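Local coordinates for putative uncharacterized protein (Xanthomonas oryzae pv. oryzae, PDB 4KL0) that binds calcium through a Rossmann-like nucleoside hydrolase fold and may hydrolyse N-glycosyl bonds, although its function as a bacterial effector is not established, at residues A[28-33]-A[58-63]; A[143-148]-A[171-176]; A[262-267]-A[278-283]. All blocks are in the same frame, centred on the assembly; numbering follows the deposited sequence.

Contacts 1 and 2 are neighbouring strand pairs of one sheet, their centres about 10 Å apart. Strands 28-34 and 146-150 lie side by side in it, and G147 joins the two contacts: its O lies 2.9 Å from L31 N and its N 2.9 Å from D29 O, both probable hydrogen bonds. The sheet leads to the calcium ion held by D35, D42, I151 and D318; the side chain of L32 in contact 1 is about 8 Å from the ion and that of T176 in contact 2 about 13 Å. Contact 3, a helix pair on the opposite side of the chain's centre from contacts 1 and 2, has its own centre about 36 Å from that of contact 1 and 41 Å from that of contact 2.

Contact 1. Residues A[28-33]-A[58-63]; sequences LDTLLF and LRLTDV
L28 O is gripped by two donors, R59 N at 2.9 Å across the strands and T30 OG1 at 3.1 Å along its own strand; both sit above the carbonyl plane. The T30 hydroxyl gets there because OG1 lies anti to the carbonyl carbon (chi1 -63°). T30 N then bonds R59 O in the carbonyl plane, T61 N bonds T30 O, and L32 N closes the ladder on D62 O with a nearly straight bond (168°). Between T30 and L31 the parallel register slips by one residue, a beta bulge at T61. On the face of D29 and R59 the two side chains run side by side. The arginine bends at chi3 (75°), so that NH2 meets the syn lone pair of D29 OD2 at 2.8 Å, close to the guanidinium plane, while NE makes a weak bond to OD1; together they form a salt bridge. Farther along, T61 OG1 donates to D62 OD1 at 2.8 Å from above the carboxylate plane, an oxygen also held by R138 in a salt bridge. Over the other face, L60 CD1 reaches L32 CB at 3.8 Å, and V63 CG2 packs on the same CB. Helix 41-54 covers L32 and L58 there, through Y46 and L52. Strand 28-34, this helix and strand 58-65 make a beta-alpha-beta unit of the Rossmann-like nucleoside hydrolase fold.

Contact 2. Residues A[143-148]-A[171-176]; sequences PHKLGM and KVASIT
A173 N donates to L146 O at 2.7 Å, the shortest of four backbone bonds that zip strands 146-150 and 172-178 together in parallel. L146 N in turn meets K171 O at 2.8 Å, its N-H nearly straight on the oxygen (167°) and in the carbonyl plane. Farther along, M148 N approaches S174 O nearly along the C=O axis, and T176 N reaches M148 O at 3.1 Å in the carbonyl plane. A water reinforces this end of the ladder: it donates to M148 O, which thus has two donors, and also hydrogen-bonds S174 OG and T176 OG1, tying both hydroxyls of strand 172-178 to the carbonyl of its neighbour. At the start of the pair, K145 CB lies 4.0 Å from A173 CB, and the lysine chain runs on extended beyond CG. Side-chain packing on the M148 face centres on the methionine. With CG anti to the carbonyl carbon (chi1 -76°) and a bend at chi3 (59°), it crosses V172 at about a right angle, SD 4.0 Å from V172 CG1. I175 lies alongside and points the same way, its CG1 4.1 Å from that sulphur. Around this apolar patch, L139 of helix 133-141 touches L146 and V172, I219 covers V172 and I175, and F33 meets M148. V172 leaves the end of helix 165-171 directly into its strand, completing a parallel strand pair in the central sheet of the Rossmann-like nucleoside hydrolase fold.

Contact 3. Residues A[262-267]-A[278-283]; sequences KGLWEG and TAWFFR
From CB outward, the W265 side chain crosses toward the helix segment 278-283. CB itself lies 4.1 Å from F281 CE2, and with CG anti to the backbone N (chi1 172°) the six-membered ring is carried against three residues. CE3 sits over the centre of the F281 ring, 3.8 Å from F281 CD1, giving a T-shaped (edge-to-face) pair: the tryptophan edge points into the phenylalanine face, with ring centroids 5.1 Å apart and planes at 70°. CZ3 touches F282 CE2 at 3.9 Å, at the edge of that phenyl ring. CH2, at the tip, meets F282 CE2 as well and reaches T278 CG2 at 4.2 Å. The other end of the indole is held too, since NE1 hydrogen-bonds to L302 O. Helix 248-269 turns back through a short connection into helix 278-285, so the two segments pair as a roughly antiparallel helical hairpin, their axes 10.5 Å apart and their directions at 150°; large aromatic side chains bridge that wide spacing. L264 meets F281 at its edge instead: CG lies near the plane of the ring, while CD2 meets the rim of the W280 indole in its plane, 3.9 Å from CH2, the two side chains crossing at about a right angle. I307 of helix 304-307 touches W265, F281 and F282, and I268 packs on both F281 and W280.

Contact 1. Residues A[28-33]-A[58-63]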
loop_
_atom_site.group_PDB
_atom_site.type_symbol
_atom_site.label_atom_id
_atom_site.label_comp_id
_atom_site.label_asym_id
_atom_site.label_seq_id
_atom_site.Cartn_x
_atom_site.Cartn_y
_atom_site.Cartn_z
ATOM N N LEU A 28 -4.218 -4.002 16.410
ATOM C CA LEU A 28 -4.165 -5.180 15.554
ATOM C C LEU A 28 -2.732 -5.411 15.067
ATOM O O LEU A 28 -2.205 -4.590 14.314
ATOM C CB LEU A 28 -5.152 -4.974 14.384
ATOM C CG LEU A 28 -5.274 -6.154 13.383
ATOM C CD1 LEU A 28 -5.800 -7.444 14.032
ATOM C CD2 LEU A 28 -6.123 -5.787 12.178
ATOM N N ASP A 29 -2.093 -6.526 15.416
ATOM C CA ASP A 29 -0.756 -6.789 14.875
ATOM C C ASP A 29 -0.880 -7.026 13.373
ATOM O O ASP A 29 -1.804 -7.744 12.939
ATOM C CB ASP A 29 -0.110 -8.005 15.540
ATOM C CG ASP A 29 0.593 -7.646 16.831
ATOM O OD1 ASP A 29 0.511 -6.466 17.244
ATOM O OD2 ASP A 29 1.250 -8.530 17.437
ATOM N N THR A 30 0.043 -6.433 12.597
ATOM C CA THR A 30 -0.125 -6.350 11.132
ATOM C C THR A 30 1.102 -6.825 10.403
ATOM O O THR A 30 2.219 -6.432 10.749
ATOM C CB THR A 30 -0.454 -4.888 10.710
ATOM O OG1 THR A 30 -1.711 -4.484 11.283
ATOM C CG2 THR A 30 -0.539 -4.761 9.184
ATOM N N LEU A 31 0.889 -7.682 9.391
ATOM C CA LEU A 31 1.946 -8.182 8.487
ATOM C C LEU A 31 1.718 -7.492 7.123
ATOM O O LEU A 31 0.575 -7.557 6.561
ATOM C CB LEU A 31 1.835 -9.701 8.273
ATOM C CG LEU A 31 1.620 -10.465 9.588
ATOM C CD1 LEU A 31 1.409 -11.979 9.264
ATOM C CD2 LEU A 31 2.778 -10.273 10.514
ATOM N N LEU A 32 2.754 -6.810 6.634
ATOM C CA LEU A 32 2.644 -5.988 5.412
ATOM C C LEU A 32 3.569 -6.544 4.332
ATOM O O LEU A 32 4.742 -6.862 4.573
ATOM C CB LEU A 32 2.999 -4.545 5.779
ATOM C CG LEU A 32 2.907 -3.493 4.703
ATOM C CD1 LEU A 32 1.435 -3.355 4.238
ATOM C CD2 LEU A 32 3.382 -2.082 5.215
ATOM N N PHE A 33 3.038 -6.623 3.101
ATOM C CA PHE A 33 3.772 -7.107 1.932
ATOM C C PHE A 33 3.796 -5.968 0.921
ATOM O O PHE A 33 2.738 -5.452 0.562
ATOM C CB PHE A 33 3.030 -8.327 1.345
ATOM C CG PHE A 33 2.876 -9.435 2.333
ATOM C CD1 PHE A 33 3.779 -10.503 2.336
ATOM C CD2 PHE A 33 1.825 -9.410 3.232
ATOM C CE1 PHE A 33 3.636 -11.531 3.333
ATOM C CE2 PHE A 33 1.689 -10.429 4.213
ATOM C CZ PHE A 33 2.621 -11.497 4.202
ATOM N N LEU A 58 -3.140 -0.322 15.199
ATOM C CA LEU A 58 -2.367 -1.425 14.669
ATOM C C LEU A 58 -0.984 -1.400 15.266
ATOM O O LEU A 58 -0.559 -0.390 15.869
ATOM C CB LEU A 58 -2.280 -1.330 13.144
ATOM C CG LEU A 58 -1.531 -0.135 12.517
ATOM C CD1 LEU A 58 -0.072 -0.380 12.526
ATOM C CD2 LEU A 58 -1.957 0.079 11.053
ATOM N N ARG A 59 -0.279 -2.501 15.089
ATOM C CA ARG A 59 1.140 -2.505 15.411
ATOM C C ARG A 59 1.837 -3.241 14.278
ATOM O O ARG A 59 1.483 -4.410 13.956
ATOM C CB ARG A 59 1.428 -3.069 16.803
ATOM C CG ARG A 59 2.914 -3.164 17.076
ATOM C CD ARG A 59 3.207 -3.764 18.452
ATOM N NE ARG A 59 2.972 -5.192 18.407
ATOM C CZ ARG A 59 3.342 -6.039 19.367
ATOM N NH1 ARG A 59 3.980 -5.579 20.448
ATOM N NH2 ARG A 59 3.095 -7.337 19.240
ATOM N N LEU A 60 2.727 -2.512 13.591
ATOM C CA LEU A 60 3.331 -3.051 12.338
ATOM C C LEU A 60 4.533 -3.869 12.752
ATOM O O LEU A 60 5.606 -3.301 13.053
ATOM C CB LEU A 60 3.716 -1.899 11.390
ATOM C CG LEU A 60 4.265 -2.256 10.032
ATOM C CD1 LEU A 60 3.292 -3.183 9.306
ATOM C CD2 LEU A 60 4.524 -0.939 9.276
ATOM N N THR A 61 4.387 -5.201 12.756
ATOM C CA THR A 61 5.444 -6.005 13.351
ATOM C C THR A 61 6.473 -6.498 12.324
ATOM O O THR A 61 7.694 -6.567 12.613
ATOM C CB THR A 61 4.833 -7.171 14.158
ATOM O OG1 THR A 61 4.104 -8.045 13.268
ATOM C CG2 THR A 61 3.858 -6.624 15.211
ATOM N N ASP A 62 6.006 -6.785 11.098
ATOM C CA ASP A 62 6.852 -7.426 10.106
ATOM C C ASP A 62 6.470 -6.900 8.738
ATOM O O ASP A 62 5.293 -6.725 8.447
ATOM C CB ASP A 62 6.643 -8.955 10.124
ATOM C CG ASP A 62 7.022 -9.577 11.482
ATOM O OD1 ASP A 62 6.135 -9.704 12.338
ATOM O OD2 ASP A 62 8.205 -9.940 11.670
ATOM N N VAL A 63 7.469 -6.648 7.946
ATOM C CA VAL A 63 7.258 -6.209 6.572
ATOM C C VAL A 63 8.143 -7.044 5.655
ATOM O O VAL A 63 9.357 -7.178 5.884
ATOM C CB VAL A 63 7.638 -4.715 6.484
ATOM C CG1 VAL A 63 7.523 -4.220 5.076
ATOM C CG2 VAL A 63 6.732 -3.898 7.385
#

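Contact 2. Residues A[143-148]-A[171-176]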
loop_
_atom_site.group_PDB
_atom_site.type_symbol
_atom_site.label_atom_id
_atom_site.label_comp_id
_atom_site.label_asym_id
_atom_site.label_seq_id
_atom_site.Cartn_x
_atom_site.Cartn_y
_atom_site.Cartn_z
ATOM N N PRO A 143 -1.122 -14.605 20.728
ATOM C CA PRO A 143 -2.357 -14.851 21.476
ATOM C C PRO A 143 -3.574 -14.279 20.755
ATOM O O PRO A 143 -4.722 -14.646 21.064
ATOM C CB PRO A 143 -2.107 -14.124 22.794
ATOM C CG PRO A 143 -1.145 -13.042 22.462
ATOM C CD PRO A 143 -0.285 -13.558 21.346
ATOM N N HIS A 144 -3.342 -13.402 19.777
ATOM C CA HIS A 144 -4.465 -12.791 19.059
ATOM C C HIS A 144 -4.266 -12.877 17.555
ATOM O O HIS A 144 -3.134 -12.979 17.110
ATOM C CB HIS A 144 -4.607 -11.343 19.497
ATOM C CG HIS A 144 -4.862 -11.189 20.965
ATOM N ND1 HIS A 144 -3.844 -11.161 21.899
ATOM C CD2 HIS A 144 -6.022 -11.071 21.659
ATOM C CE1 HIS A 144 -4.369 -11.012 23.103
ATOM N NE2 HIS A 144 -5.687 -10.961 22.987
ATOM N N LYS A 145 -5.358 -12.872 16.799
ATOM C CA LYS A 145 -5.259 -12.972 15.339
ATOM C C LYS A 145 -4.602 -11.700 14.766
ATOM O O LYS A 145 -4.824 -10.613 15.291
ATOM C CB LYS A 145 -6.629 -13.156 14.707
ATOM C CG LYS A 145 -7.233 -14.551 14.976
ATOM C CD LYS A 145 -8.512 -14.724 14.212
ATOM C CE LYS A 145 -9.103 -16.113 14.447
ATOM N NZ LYS A 145 -10.272 -16.343 13.575
ATOM N N LEU A 146 -3.823 -11.868 13.698
ATOM C CA LEU A 146 -3.120 -10.748 13.038
ATOM C C LEU A 146 -3.834 -10.432 11.727
ATOM O O LEU A 146 -4.596 -11.264 11.182
ATOM C CB LEU A 146 -1.687 -11.141 12.725
ATOM C CG LEU A 146 -0.695 -11.332 13.895
ATOM C CD1 LEU A 146 -0.780 -12.724 14.450
ATOM C CD2 LEU A 146 0.731 -11.007 13.546
ATOM N N GLY A 147 -3.609 -9.226 11.216
ATOM C CA GLY A 147 -4.097 -8.891 9.878
ATOM C C GLY A 147 -2.976 -8.934 8.854
ATOM O O GLY A 147 -1.819 -8.689 9.178
ATOM N N MET A 148 -3.300 -9.307 7.621
ATOM C CA MET A 148 -2.280 -9.317 6.539
ATOM C C MET A 148 -2.727 -8.271 5.549
ATOM O O MET A 148 -3.891 -8.207 5.171
ATOM C CB MET A 148 -2.219 -10.667 5.777
ATOM C CG MET A 148 -1.517 -11.857 6.518
ATOM S SD MET A 148 -1.648 -13.527 5.657
ATOM C CE MET A 148 -0.871 -13.181 4.058
ATOM N N LYS A 171 -4.820 -18.076 13.091
ATOM C CA LYS A 171 -4.214 -16.828 13.566
ATOM C C LYS A 171 -4.292 -15.594 12.600
ATOM O O LYS A 171 -3.778 -14.518 12.934
ATOM C CB LYS A 171 -2.774 -17.085 13.958
ATOM C CG LYS A 171 -2.618 -18.165 15.052
ATOM C CD LYS A 171 -2.847 -17.575 16.446
ATOM C CE LYS A 171 -2.429 -18.542 17.563
ATOM N NZ LYS A 171 -3.581 -19.226 18.281
ATOM N N VAL A 172 -4.924 -15.726 11.441
ATOM C CA VAL A 172 -5.027 -14.535 10.569
ATOM C C VAL A 172 -6.471 -14.126 10.439
ATOM O O VAL A 172 -7.333 -14.913 9.981
ATOM C CB VAL A 172 -4.368 -14.758 9.194
ATOM C CG1 VAL A 172 -4.715 -13.623 8.186
ATOM C CG2 VAL A 172 -2.866 -14.886 9.354
ATOM N N ALA A 173 -6.761 -12.896 10.835
ATOM C CA ALA A 173 -8.126 -12.372 10.778
ATOM C C ALA A 173 -8.720 -12.088 9.396
ATOM O O ALA A 173 -9.889 -12.414 9.130
ATOM C CB ALA A 173 -8.264 -11.131 11.678
ATOM N N SER A 174 -7.912 -11.502 8.504
ATOM C CA SER A 174 -8.381 -11.169 7.172
ATOM C C SER A 174 -7.148 -10.894 6.378
ATOM O O SER A 174 -6.055 -10.676 6.933
ATOM C CB SER A 174 -9.221 -9.886 7.150
ATOM O OG SER A 174 -8.469 -8.780 7.678
ATOM N N ILE A 175 -7.350 -10.885 5.075
ATOM C CA ILE A 175 -6.291 -10.513 4.118
ATOM C C ILE A 175 -6.903 -9.423 3.252
ATOM O O ILE A 175 -7.938 -9.621 2.601
ATOM C CB ILE A 175 -5.861 -11.679 3.219
ATOM C CG1 ILE A 175 -5.324 -12.837 4.051
ATOM C CG2 ILE A 175 -4.834 -11.169 2.166
ATOM C CD1 ILE A 175 -4.987 -14.084 3.237
ATOM N N THR A 176 -6.260 -8.261 3.202
ATOM C CA THR A 176 -6.798 -7.127 2.453
ATOM C C THR A 176 -5.767 -6.792 1.397
ATOM O O THR A 176 -4.572 -6.702 1.702
ATOM C CB THR A 176 -6.964 -5.859 3.361
ATOM O OG1 THR A 176 -7.766 -6.210 4.503
ATOM C CG2 THR A 176 -7.681 -4.717 2.660
HETATM O O HOH W 1 -6.238 -7.526 6.571
#

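Contact 3. Residues A[262-267]-A[278-283]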
loop_
_atom_site.group_PDB
_atom_site.type_symbol
_atom_site.label_atom_id
_atom_site.label_comp_id
_atom_site.label_asym_id
_atom_site.label_seq_id
_atom_site.Cartn_x
_atom_site.Cartn_y
_atom_site.Cartn_z
ATOM N N LYS A 262 6.389 14.953 -13.353
ATOM C CA LYS A 262 7.185 15.788 -14.269
ATOM C C LYS A 262 7.678 14.919 -15.415
ATOM O O LYS A 262 7.542 15.275 -16.601
ATOM C CB LYS A 262 8.372 16.389 -13.515
ATOM C CG LYS A 262 9.382 17.176 -14.375
ATOM C CD LYS A 262 10.440 17.867 -13.462
ATOM C CE LYS A 262 11.413 18.708 -14.310
ATOM N NZ LYS A 262 12.853 18.702 -13.834
ATOM N N GLY A 263 8.225 13.758 -15.070
ATOM C CA GLY A 263 8.735 12.851 -16.096
ATOM C C GLY A 263 7.619 12.395 -17.030
ATOM O O GLY A 263 7.812 12.268 -18.259
ATOM N N LEU A 264 6.432 12.145 -16.494
ATOM C CA LEU A 264 5.304 11.697 -17.333
ATOM C C LEU A 264 4.819 12.832 -18.284
ATOM O O LEU A 264 4.613 12.672 -19.507
ATOM C CB LEU A 264 4.206 11.120 -16.403
ATOM C CG LEU A 264 2.842 10.758 -16.976
ATOM C CD1 LEU A 264 3.061 9.642 -18.038
ATOM C CD2 LEU A 264 1.827 10.316 -15.919
ATOM N N TRP A 265 4.731 14.025 -17.722
ATOM C CA TRP A 265 4.386 15.209 -18.512
ATOM C C TRP A 265 5.365 15.480 -19.663
ATOM O O TRP A 265 4.937 15.664 -20.813
ATOM C CB TRP A 265 4.385 16.421 -17.568
ATOM C CG TRP A 265 4.241 17.668 -18.354
ATOM C CD1 TRP A 265 5.212 18.574 -18.623
ATOM C CD2 TRP A 265 3.081 18.089 -19.053
ATOM N NE1 TRP A 265 4.725 19.556 -19.442
ATOM C CE2 TRP A 265 3.411 19.307 -19.708
ATOM C CE3 TRP A 265 1.785 17.596 -19.170
ATOM C CZ2 TRP A 265 2.503 20.010 -20.469
ATOM C CZ3 TRP A 265 0.864 18.293 -19.938
ATOM C CH2 TRP A 265 1.235 19.504 -20.594
ATOM N N GLU A 266 6.666 15.443 -19.373
ATOM C CA GLU A 266 7.710 15.767 -20.373
ATOM C C GLU A 266 7.693 14.715 -21.471
ATOM O O GLU A 266 7.863 15.031 -22.664
ATOM C CB GLU A 266 9.085 15.866 -19.709
ATOM C CG GLU A 266 9.143 17.108 -18.786
ATOM C CD GLU A 266 10.462 17.331 -18.055
ATOM O OE1 GLU A 266 11.341 16.420 -17.999
ATOM O OE2 GLU A 266 10.606 18.465 -17.528
ATOM N N GLY A 267 7.409 13.480 -21.069
ATOM C CA GLY A 267 7.484 12.334 -21.985
ATOM C C GLY A 267 6.353 12.437 -22.983
ATOM O O GLY A 267 6.545 12.204 -24.188
ATOM N N THR A 278 -1.542 14.780 -24.417
ATOM C CA THR A 278 -1.787 15.880 -23.472
ATOM C C THR A 278 -3.210 15.808 -22.933
ATOM O O THR A 278 -3.460 16.110 -21.743
ATOM C CB THR A 278 -1.514 17.242 -24.127
ATOM O OG1 THR A 278 -0.127 17.350 -24.490
ATOM C CG2 THR A 278 -1.890 18.385 -23.151
ATOM N N ALA A 279 -4.145 15.405 -23.789
ATOM C CA ALA A 279 -5.542 15.226 -23.411
ATOM C C ALA A 279 -5.726 14.136 -22.370
ATOM O O ALA A 279 -6.600 14.225 -21.482
ATOM C CB ALA A 279 -6.372 14.888 -24.635
ATOM N N TRP A 280 -4.917 13.096 -22.460
ATOM C CA TRP A 280 -5.066 12.039 -21.487
ATOM C C TRP A 280 -4.536 12.560 -20.146
ATOM O O TRP A 280 -5.087 12.247 -19.092
ATOM C CB TRP A 280 -4.278 10.821 -21.900
ATOM C CG TRP A 280 -4.155 9.857 -20.805
ATOM C CD1 TRP A 280 -5.025 8.866 -20.497
ATOM C CD2 TRP A 280 -3.106 9.797 -19.822
ATOM N NE1 TRP A 280 -4.575 8.155 -19.420
ATOM C CE2 TRP A 280 -3.399 8.707 -18.976
ATOM C CE3 TRP A 280 -1.944 10.542 -19.595
ATOM C CZ2 TRP A 280 -2.580 8.346 -17.889
ATOM C CZ3 TRP A 280 -1.114 10.177 -18.542
ATOM C CH2 TRP A 280 -1.438 9.081 -17.695
ATOM N N PHE A 281 -3.498 13.374 -20.208
ATOM C CA PHE A 281 -2.884 13.886 -18.981
ATOM C C PHE A 281 -3.841 14.850 -18.240
ATOM O O PHE A 281 -4.092 14.684 -17.030
ATOM C CB PHE A 281 -1.564 14.571 -19.262
ATOM C CG PHE A 281 -0.838 14.990 -18.017
ATOM C CD1 PHE A 281 -1.198 16.154 -17.334
ATOM C CD2 PHE A 281 0.234 14.246 -17.543
ATOM C CE1 PHE A 281 -0.542 16.539 -16.165
ATOM C CE2 PHE A 281 0.900 14.646 -16.374
ATOM C CZ PHE A 281 0.511 15.814 -15.700
ATOM N N PHE A 282 -4.355 15.861 -18.947
ATOM C CA PHE A 282 -5.373 16.736 -18.330
ATOM C C PHE A 282 -6.618 15.959 -17.792
ATOM O O PHE A 282 -7.139 16.241 -16.691
ATOM C CB PHE A 282 -5.731 17.910 -19.276
ATOM C CG PHE A 282 -4.769 19.069 -19.176
ATOM C CD1 PHE A 282 -5.153 20.268 -18.564
ATOM C CD2 PHE A 282 -3.481 18.948 -19.616
ATOM C CE1 PHE A 282 -4.249 21.320 -18.416
ATOM C CE2 PHE A 282 -2.569 19.987 -19.485
ATOM C CZ PHE A 282 -2.948 21.187 -18.892
ATOM N N ARG A 283 -7.073 14.954 -18.523
ATOM C CA ARG A 283 -8.247 14.180 -18.116
ATOM C C ARG A 283 -7.949 13.238 -16.935
ATOM O O ARG A 283 -8.849 12.777 -16.200
ATOM C CB ARG A 283 -8.766 13.398 -19.326
ATOM C CG ARG A 283 -9.762 12.307 -19.038
ATOM C CD ARG A 283 -10.266 11.694 -20.346
ATOM N NE ARG A 283 -9.450 10.590 -20.879
ATOM C CZ ARG A 283 -8.761 10.639 -22.026
ATOM N NH1 ARG A 283 -8.749 11.742 -22.757
ATOM N NH2 ARG A 283 -8.074 9.586 -22.445
#